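Local coordinates for putative uncharacterized protein PH0242 (Pyrococcus horikoshii, PDB 3VU1) that is an oligosaccharyltransferase of the AglB type, here its C-terminal globular domain, and binds a calcium ion, at residues A[74-82]-A[283-291]. Sequence-based numbering, arbitrary orientation.
Sequences ISEVDFESW and ISAFGRDIK. With CA (calcium ion), chain C.
E76 and A285 meet at a calcium ion: both carboxylate oxygens of E76 bind the metal, OE1 at 2.6 Å and OE2 at 2.5 Å, as does the carbonyl O of A285. H319 O and E322 OE1 complete the site, and the shared metal would offset repulsion between E76 OE1 and A285 O. E76 OE1 also takes the backbone N-H of G287, 3.1 Å from N to OE1, on the anti side of the carboxylate; with calcium on both oxygens, this added hold limits how the group can turn. CG of the same side chain lies over one face of the F286 ring in a CH-pi contact.

At the other end, R288 holds D78 side-on in a salt bridge. NE reaches OD1 at 2.9 Å, nearly straight at 171°, while R288 NH2 donates to the syn lone pair of D78 OD2, 3.0 Å away. D78 has CG anti to its own N (chi1 178°), which carries the carboxylate to the arginine, and E80 CB and CG cover one face of the guanidinium. The E80 carboxylate turns elsewhere, to K479 and Y481.

Between these two anchors, two waters add bridges. One molecule donates to E76 O and G287 O; another donates to D78 OD1 (2.7 Å) and F286 O and accepts from E80 N. D78 O is taken by both S81 N and S81 OG. G287 CA makes CA-H...O contacts with E76 O and V77 O.

The loop 74-82, between helix 60-69 and strand 86-90, thus clasps the turn leaving strand 275-285 in the Peripheral 1 family region. Helix 60-69 packs against V77 and F79, helix 228-235 against S75 and E76, strand 412-431 against D78 and S81, and strand 336-356 against E80 and R288.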
loop_
_atom_site.group_PDB
_atom_site.type_symbol
_atom_site.label_atom_id
_atom_site.label_comp_id
_atom_site.label_asym_id
_atom_site.label_seq_id
_atom_site.Cartn_x
_atom_site.Cartn_y
_atom_site.Cartn_z
ATOM N N ILE A 74 0.717 10.729 6.444
ATOM C CA ILE A 74 -0.687 10.775 6.133
ATOM C C ILE A 74 -1.097 9.706 5.128
ATOM O O ILE A 74 -2.279 9.347 5.069
ATOM C CB ILE A 74 -1.144 12.160 5.645
ATOM C CG1 ILE A 74 -2.577 12.438 6.105
ATOM C CG2 ILE A 74 -1.038 12.304 4.128
ATOM C CD1 ILE A 74 -2.882 13.913 6.007
ATOM N N SER A 75 -0.133 9.192 4.357
ATOM C CA SER A 75 -0.454 8.219 3.313
ATOM C C SER A 75 -0.533 6.800 3.862
ATOM O O SER A 75 -0.842 5.848 3.124
ATOM C CB SER A 75 0.544 8.308 2.178
ATOM O OG SER A 75 1.710 7.578 2.506
ATOM N N GLU A 76 -0.278 6.668 5.162
ATOM C CA GLU A 76 -0.230 5.356 5.801
ATOM C C GLU A 76 -1.611 4.863 6.203
ATOM O O GLU A 76 -2.049 4.920 7.331
ATOM C CB GLU A 76 0.746 5.314 6.971
ATOM C CG GLU A 76 2.205 5.188 6.547
ATOM C CD GLU A 76 3.127 4.784 7.697
ATOM O OE1 GLU A 76 2.720 3.946 8.553
ATOM O OE2 GLU A 76 4.276 5.296 7.742
ATOM N N VAL A 77 -2.271 4.315 5.230
ATOM C CA VAL A 77 -3.586 3.802 5.389
ATOM C C VAL A 77 -3.563 2.371 5.964
ATOM O O VAL A 77 -2.637 1.596 5.711
ATOM C CB VAL A 77 -4.219 3.920 4.002
ATOM C CG1 VAL A 77 -5.056 2.704 3.651
ATOM C CG2 VAL A 77 -4.936 5.254 3.922
ATOM N N ASP A 78 -4.578 2.015 6.746
ATOM C CA ASP A 78 -4.560 0.714 7.398
ATOM C C ASP A 78 -5.167 -0.394 6.518
ATOM O O ASP A 78 -6.247 -0.958 6.805
ATOM C CB ASP A 78 -5.146 0.782 8.814
ATOM C CG ASP A 78 -5.177 -0.586 9.510
ATOM O OD1 ASP A 78 -4.305 -1.439 9.269
ATOM O OD2 ASP A 78 -6.092 -0.825 10.312
ATOM N N PHE A 79 -4.431 -0.739 5.461
ATOM C CA PHE A 79 -4.864 -1.833 4.567
ATOM C C PHE A 79 -5.050 -3.189 5.255
ATOM O O PHE A 79 -5.797 -4.047 4.739
ATOM C CB PHE A 79 -3.917 -2.005 3.381
ATOM C CG PHE A 79 -3.969 -0.887 2.389
ATOM C CD1 PHE A 79 -2.788 -0.283 1.942
ATOM C CD2 PHE A 79 -5.191 -0.442 1.882
ATOM C CE1 PHE A 79 -2.829 0.740 1.000
ATOM C CE2 PHE A 79 -5.231 0.571 0.945
ATOM C CZ PHE A 79 -4.058 1.168 0.507
ATOM N N GLU A 80 -4.368 -3.394 6.385
ATOM C CA GLU A 80 -4.496 -4.659 7.096
ATOM C C GLU A 80 -5.953 -4.922 7.510
ATOM O O GLU A 80 -6.439 -6.041 7.379
ATOM C CB GLU A 80 -3.542 -4.753 8.297
ATOM C CG GLU A 80 -3.752 -5.996 9.170
ATOM C CD GLU A 80 -3.570 -7.322 8.419
ATOM O OE1 GLU A 80 -3.640 -8.414 9.060
ATOM O OE2 GLU A 80 -3.349 -7.278 7.183
ATOM N N SER A 81 -6.650 -3.886 7.976
ATOM C CA SER A 81 -8.028 -4.055 8.392
ATOM C C SER A 81 -8.900 -4.566 7.245
ATOM O O SER A 81 -9.914 -5.189 7.489
ATOM C CB SER A 81 -8.599 -2.762 8.958
ATOM O OG SER A 81 -8.799 -1.860 7.908
ATOM N N TRP A 82 -8.485 -4.340 6.002
ATOM C CA TRP A 82 -9.177 -4.936 4.850
ATOM C C TRP A 82 -8.713 -6.304 4.493
ATOM O O TRP A 82 -9.233 -6.853 3.530
ATOM C CB TRP A 82 -9.091 -4.074 3.582
ATOM C CG TRP A 82 -9.548 -2.637 3.688
ATOM C CD1 TRP A 82 -10.236 -2.020 4.732
ATOM C CD2 TRP A 82 -9.363 -1.586 2.683
ATOM N NE1 TRP A 82 -10.456 -0.694 4.461
ATOM C CE2 TRP A 82 -9.959 -0.373 3.240
ATOM C CE3 TRP A 82 -8.790 -1.535 1.429
ATOM C CZ2 TRP A 82 -9.974 0.821 2.540
ATOM C CZ3 TRP A 82 -8.805 -0.325 0.735
ATOM C CH2 TRP A 82 -9.380 0.822 1.283
ATOM N N ILE A 283 12.607 -1.794 11.092
ATOM C CA ILE A 283 11.229 -2.198 10.875
ATOM C C ILE A 283 10.386 -1.071 10.296
ATOM O O ILE A 283 10.441 0.078 10.753
ATOM C CB ILE A 283 10.629 -2.741 12.178
ATOM C CG1 ILE A 283 11.270 -4.111 12.447
ATOM C CG2 ILE A 283 9.108 -2.796 12.095
ATOM C CD1 ILE A 283 10.826 -4.827 13.709
ATOM N N SER A 284 9.626 -1.400 9.263
ATOM C CA SER A 284 8.612 -0.494 8.756
ATOM C C SER A 284 7.218 -1.047 9.046
ATOM O O SER A 284 6.872 -2.123 8.572
ATOM C CB SER A 284 8.820 -0.275 7.270
ATOM O OG SER A 284 7.716 0.404 6.736
ATOM N N ALA A 285 6.445 -0.345 9.873
ATOM C CA ALA A 285 5.055 -0.738 10.152
ATOM C C ALA A 285 4.096 0.199 9.426
ATOM O O ALA A 285 4.095 1.429 9.661
ATOM C CB ALA A 285 4.767 -0.760 11.647
ATOM N N PHE A 286 3.291 -0.379 8.539
ATOM C CA PHE A 286 2.482 0.424 7.632
ATOM C C PHE A 286 0.977 0.531 7.976
ATOM O O PHE A 286 0.180 -0.379 7.710
ATOM C CB PHE A 286 2.651 -0.057 6.176
ATOM C CG PHE A 286 2.109 0.922 5.177
ATOM C CD1 PHE A 286 2.920 1.939 4.677
ATOM C CD2 PHE A 286 0.761 0.869 4.793
ATOM C CE1 PHE A 286 2.413 2.854 3.776
ATOM C CE2 PHE A 286 0.250 1.790 3.908
ATOM C CZ PHE A 286 1.078 2.782 3.397
ATOM N N GLY A 287 0.575 1.663 8.527
ATOM C CA GLY A 287 -0.837 1.876 8.798
ATOM C C GLY A 287 -1.375 1.370 10.122
ATOM O O GLY A 287 -2.378 1.894 10.601
ATOM N N ARG A 288 -0.765 0.341 10.703
ATOM C CA ARG A 288 -1.145 -0.082 12.055
ATOM C C ARG A 288 0.041 -0.372 12.980
ATOM O O ARG A 288 1.119 -0.782 12.532
ATOM C CB ARG A 288 -2.148 -1.250 12.038
ATOM C CG ARG A 288 -1.590 -2.570 11.569
ATOM C CD ARG A 288 -2.534 -3.740 11.831
ATOM N NE ARG A 288 -3.894 -3.405 11.413
ATOM C CZ ARG A 288 -5.008 -4.006 11.840
ATOM N NH1 ARG A 288 -4.952 -5.019 12.702
ATOM N NH2 ARG A 288 -6.184 -3.583 11.399
ATOM N N ASP A 289 -0.166 -0.166 14.277
ATOM C CA ASP A 289 0.872 -0.441 15.271
ATOM C C ASP A 289 1.239 -1.915 15.401
ATOM O O ASP A 289 0.410 -2.805 15.127
ATOM C CB ASP A 289 0.438 0.091 16.638
ATOM C CG ASP A 289 0.273 1.599 16.651
ATOM O OD1 ASP A 289 0.985 2.338 15.924
ATOM O OD2 ASP A 289 -0.592 2.048 17.404
ATOM N N ILE A 290 2.476 -2.171 15.831
ATOM C CA ILE A 290 2.838 -3.488 16.389
ATOM C C ILE A 290 2.390 -3.504 17.863
ATOM O O ILE A 290 2.682 -2.549 18.579
ATOM C CB ILE A 290 4.354 -3.725 16.274
ATOM C CG1 ILE A 290 4.761 -3.693 14.798
ATOM C CG2 ILE A 290 4.741 -5.058 16.891
ATOM C CD1 ILE A 290 6.207 -3.344 14.546
ATOM N N LYS A 291 1.653 -4.535 18.288
ATOM C CA LYS A 291 1.179 -4.707 19.685
ATOM C C LYS A 291 1.330 -6.149 20.106
ATOM O O LYS A 291 0.794 -7.045 19.434
ATOM C CB LYS A 291 -0.316 -4.404 19.853
ATOM C CG LYS A 291 -0.706 -2.946 19.746
ATOM C CD LYS A 291 -2.201 -2.711 19.923
ATOM C CE LYS A 291 -2.982 -3.061 18.668
ATOM N NZ LYS A 291 -4.305 -2.378 18.653
HETATM CA CA CA C . 5.174 3.410 9.141
HETATM O O HOH W 1 -3.528 4.491 9.752
HETATM O O HOH W 2 -2.224 -1.901 7.600
#